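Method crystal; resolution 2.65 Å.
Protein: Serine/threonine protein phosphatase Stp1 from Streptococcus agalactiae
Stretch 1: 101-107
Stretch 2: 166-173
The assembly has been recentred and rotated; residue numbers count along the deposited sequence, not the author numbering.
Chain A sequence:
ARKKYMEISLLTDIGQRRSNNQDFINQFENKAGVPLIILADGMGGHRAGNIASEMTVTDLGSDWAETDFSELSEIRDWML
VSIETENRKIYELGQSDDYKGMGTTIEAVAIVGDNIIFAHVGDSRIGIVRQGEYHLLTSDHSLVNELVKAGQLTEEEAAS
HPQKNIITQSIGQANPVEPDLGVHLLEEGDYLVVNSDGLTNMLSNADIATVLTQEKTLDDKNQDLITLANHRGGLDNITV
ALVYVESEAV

Stretch 1 (101-107) GMGTTIE
Stretch 2, residues 166-173: IITQSIGQ

Ile171 and Thr104, which cover 86 and 58 Å² of the 312 Å² buried here, form a single antiparallel bridge, Thr104 CA and Ile171 CA lying 5.1 Å apart. Two hydrogen bonds close it: Thr104 N to Ile171 O, 2.9 Å with an N-H...O angle of 154°, and Ile171 N to Thr104 O, 2.8 Å and 157°. Thr104 is extended (phi/psi -144/152) and Ile171 less so (-77/128). The register runs from Gly103 CA–Gly172 CA (4.7 Å) to Thr105 CA–Ser170 CA (5.3 Å).

The CB of Thr104 points away (chi1 t), yet Thr104 CG2 lies 4.0 Å from Ile171 CB, while Thr104 OG1 donates to Thr105 O at 2.7 Å. The CA-to-CB bond of Ile171 runs sideways; chi1 m and chi2 t carry Ile171 CD1 to 3.7 Å from Ile106 CG2, an apolar contact between buried side chains. Farther along, Thr105 CG2 (chi1 p) meets Ile167 CD1 at 3.8 Å.

Glycine suits position 103: Gly103 CA approaches Ile171 O to 3.1 Å in a CA-H...O contact, and a CB would clash with Ser170 OG. Gly172 (109/28) likewise leaves no room for a CB, which would press on Met102 O and the carbonyl O of the preceding Ile171. The CA-to-CB bond of Ser170 points toward stretch 1, with chi1 p; water 1 links Ser170 OG (2.9 Å) to Met102 O (2.9 Å), donating to the carbonyl.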

ATOM      1  N   GLY A 101      -4.706  11.326 -17.238  1.00 56.85           N
ATOM      2  CA  GLY A 101      -3.773  10.966 -16.165  1.00 53.46           C
ATOM      3  C   GLY A 101      -4.248   9.879 -15.216  1.00 50.43           C
ATOM      4  O   GLY A 101      -4.058   9.976 -14.006  1.00 50.59           O
ATOM      5  N   MET A 102      -4.880   8.848 -15.767  1.00 47.37           N
ATOM      6  CA  MET A 102      -5.363   7.721 -14.979  1.00 43.57           C
ATOM      7  C   MET A 102      -4.224   6.833 -14.517  1.00 43.65           C
ATOM      8  O   MET A 102      -3.334   6.480 -15.308  1.00 43.67           O
ATOM      9  CB  MET A 102      -6.326   6.876 -15.798  1.00 43.64           C
ATOM     10  CG  MET A 102      -6.807   5.654 -15.077  1.00 41.71           C
ATOM     11  SD  MET A 102      -8.450   5.221 -15.600  1.00 42.66           S
ATOM     12  CE  MET A 102      -8.067   3.948 -16.727  1.00 43.73           C
ATOM     13  N   GLY A 103      -4.249   6.476 -13.235  1.00 40.15           N
ATOM     14  CA  GLY A 103      -3.244   5.593 -12.696  1.00 38.87           C
ATOM     15  C   GLY A 103      -3.427   5.327 -11.221  1.00 38.66           C
ATOM     16  O   GLY A 103      -4.181   6.034 -10.547  1.00 39.15           O
ATOM     17  N   THR A 104      -2.728   4.317 -10.712  1.00 33.10           N
ATOM     18  CA  THR A 104      -2.792   4.024  -9.297  1.00 30.44           C
ATOM     19  C   THR A 104      -1.465   3.552  -8.699  1.00 28.32           C
ATOM     20  O   THR A 104      -0.641   2.984  -9.394  1.00 28.89           O
ATOM     21  CB  THR A 104      -3.901   3.000  -8.977  1.00 31.35           C
ATOM     22  OG1 THR A 104      -3.890   2.738  -7.571  1.00 33.28           O
ATOM     23  CG2 THR A 104      -3.687   1.704  -9.727  1.00 29.00           C
ATOM     24  N   THR A 105      -1.251   3.799  -7.409  1.00 26.17           N
ATOM     25  CA  THR A 105      -0.184   3.099  -6.699  1.00 25.76           C
ATOM     26  C   THR A 105      -0.652   1.671  -6.408  1.00 25.82           C
ATOM     27  O   THR A 105      -1.843   1.374  -6.507  1.00 26.99           O
ATOM     28  CB  THR A 105       0.164   3.738  -5.337  1.00 25.07           C
ATOM     29  OG1 THR A 105      -0.886   3.477  -4.397  1.00 22.57           O
ATOM     30  CG2 THR A 105       0.395   5.216  -5.456  1.00 25.11           C
ATOM     31  N   ILE A 106       0.264   0.790  -6.028  1.00 24.91           N
ATOM     32  CA  ILE A 106      -0.155  -0.493  -5.452  1.00 27.92           C
ATOM     33  C   ILE A 106       0.726  -0.984  -4.298  1.00 28.56           C
ATOM     34  O   ILE A 106       1.938  -0.763  -4.281  1.00 28.11           O
ATOM     35  CB  ILE A 106      -0.306  -1.620  -6.510  1.00 28.02           C
ATOM     36  CG1 ILE A 106      -1.367  -2.629  -6.052  1.00 29.02           C
ATOM     37  CG2 ILE A 106       1.034  -2.316  -6.811  1.00 25.37           C
ATOM     38  CD1 ILE A 106      -1.333  -3.944  -6.806  1.00 28.77           C
ATOM     39  N   GLU A 107       0.073  -1.592  -3.311  1.00 28.73           N
ATOM     40  CA  GLU A 107       0.723  -2.471  -2.348  1.00 30.92           C
ATOM     41  C   GLU A 107      -0.035  -3.792  -2.335  1.00 30.34           C
ATOM     42  O   GLU A 107      -1.241  -3.827  -2.046  1.00 28.11           O
ATOM     43  CB  GLU A 107       0.723  -1.886  -0.925  1.00 32.81           C
ATOM     44  CG  GLU A 107       1.337  -0.509  -0.758  1.00 35.26           C
ATOM     45  CD  GLU A 107       2.758  -0.402  -1.291  1.00 38.84           C
ATOM     46  OE1 GLU A 107       3.532  -1.369  -1.186  1.00 39.55           O
ATOM     47  OE2 GLU A 107       3.111   0.656  -1.842  1.00 43.05           O
ATOM     48  N   ILE A 166       6.148  14.339  -6.370  1.00 50.71           N
ATOM     49  CA  ILE A 166       5.761  13.976  -7.730  1.00 50.83           C
ATOM     50  C   ILE A 166       6.123  12.502  -7.954  1.00 50.04           C
ATOM     51  O   ILE A 166       7.282  12.117  -7.860  1.00 50.56           O
ATOM     52  CB  ILE A 166       6.460  14.851  -8.803  1.00 51.04           C
ATOM     53  CG1 ILE A 166       6.100  16.334  -8.633  1.00 52.25           C
ATOM     54  CG2 ILE A 166       6.104  14.368 -10.216  1.00 51.06           C
ATOM     55  CD1 ILE A 166       7.221  17.200  -8.036  1.00 54.92           C
ATOM     56  N   ILE A 167       5.124  11.680  -8.237  1.00 49.62           N
ATOM     57  CA  ILE A 167       5.323  10.242  -8.390  1.00 48.35           C
ATOM     58  C   ILE A 167       6.057   9.900  -9.703  1.00 47.97           C
ATOM     59  O   ILE A 167       5.856  10.558 -10.735  1.00 48.48           O
ATOM     60  CB  ILE A 167       3.965   9.530  -8.243  1.00 48.64           C
ATOM     61  CG1 ILE A 167       4.128   8.157  -7.615  1.00 49.47           C
ATOM     62  CG2 ILE A 167       3.169   9.495  -9.553  1.00 49.75           C
ATOM     63  CD1 ILE A 167       2.811   7.595  -7.179  1.00 49.39           C
ATOM     64  N   THR A 168       6.955   8.919  -9.653  1.00 45.48           N
ATOM     65  CA  THR A 168       7.756   8.584 -10.835  1.00 44.35           C
ATOM     66  C   THR A 168       7.301   7.326 -11.569  1.00 43.17           C
ATOM     67  O   THR A 168       7.708   7.100 -12.713  1.00 42.75           O
ATOM     68  CB  THR A 168       9.291   8.508 -10.561  1.00 44.99           C
ATOM     69  OG1 THR A 168       9.598   7.499  -9.583  1.00 46.64           O
ATOM     70  CG2 THR A 168       9.825   9.850 -10.131  1.00 44.01           C
ATOM     71  N   GLN A 169       6.482   6.506 -10.911  1.00 40.40           N
ATOM     72  CA  GLN A 169       5.765   5.441 -11.615  1.00 40.03           C
ATOM     73  C   GLN A 169       4.431   5.083 -10.981  1.00 39.42           C
ATOM     74  O   GLN A 169       4.234   5.249  -9.790  1.00 38.45           O
ATOM     75  CB  GLN A 169       6.620   4.195 -11.814  1.00 36.83           C
ATOM     76  CG  GLN A 169       7.031   3.509 -10.572  1.00 36.88           C
ATOM     77  CD  GLN A 169       7.790   2.249 -10.878  1.00 37.02           C
ATOM     78  OE1 GLN A 169       7.734   1.733 -11.998  1.00 37.28           O
ATOM     79  NE2 GLN A 169       8.508   1.745  -9.894  1.00 34.58           N
ATOM     80  N   SER A 170       3.505   4.614 -11.800  1.00 38.45           N
ATOM     81  CA  SER A 170       2.213   4.223 -11.294  1.00 40.37           C
ATOM     82  C   SER A 170       1.711   3.169 -12.237  1.00 40.11           C
ATOM     83  O   SER A 170       2.197   3.065 -13.349  1.00 39.43           O
ATOM     84  CB  SER A 170       1.246   5.398 -11.318  1.00 43.08           C
ATOM     85  OG  SER A 170       0.992   5.805 -12.655  1.00 45.48           O
ATOM     86  N   ILE A 171       0.744   2.386 -11.789  1.00 37.59           N
ATOM     87  CA  ILE A 171       0.104   1.421 -12.645  1.00 36.89           C
ATOM     88  C   ILE A 171      -0.864   2.162 -13.533  1.00 38.01           C
ATOM     89  O   ILE A 171      -1.671   2.943 -13.036  1.00 37.74           O
ATOM     90  CB  ILE A 171      -0.595   0.358 -11.817  1.00 37.09           C
ATOM     91  CG1 ILE A 171       0.449  -0.661 -11.362  1.00 36.49           C
ATOM     92  CG2 ILE A 171      -1.726  -0.325 -12.611  1.00 37.56           C
ATOM     93  CD1 ILE A 171      -0.054  -1.579 -10.309  1.00 39.40           C
ATOM     94  N   GLY A 172      -0.742   1.933 -14.844  1.00 39.47           N
ATOM     95  CA  GLY A 172      -1.481   2.647 -15.891  1.00 40.04           C
ATOM     96  C   GLY A 172      -0.603   3.587 -16.714  1.00 42.50           C
ATOM     97  O   GLY A 172      -1.083   4.593 -17.236  1.00 46.06           O
ATOM     98  N   GLN A 173       0.687   3.276 -16.820  1.00 41.53           N
ATOM     99  CA  GLN A 173       1.636   4.109 -17.559  1.00 43.22           C
ATOM    100  C   GLN A 173       2.118   3.388 -18.838  1.00 45.41           C
ATOM    101  O   GLN A 173       1.976   2.162 -18.966  1.00 45.21           O
ATOM    102  CB  GLN A 173       2.831   4.466 -16.662  1.00 40.15           C
ATOM    103  CG  GLN A 173       3.598   3.241 -16.226  1.00 38.77           C
ATOM    104  CD  GLN A 173       4.900   3.551 -15.541  1.00 39.77           C
ATOM    105  OE1 GLN A 173       5.861   2.768 -15.620  1.00 41.68           O
ATOM    106  NE2 GLN A 173       4.949   4.682 -14.851  1.00 38.85           N
TER
HETATM  107  O   HOH W   1      -0.407   6.354 -15.113  1.00 30.86           O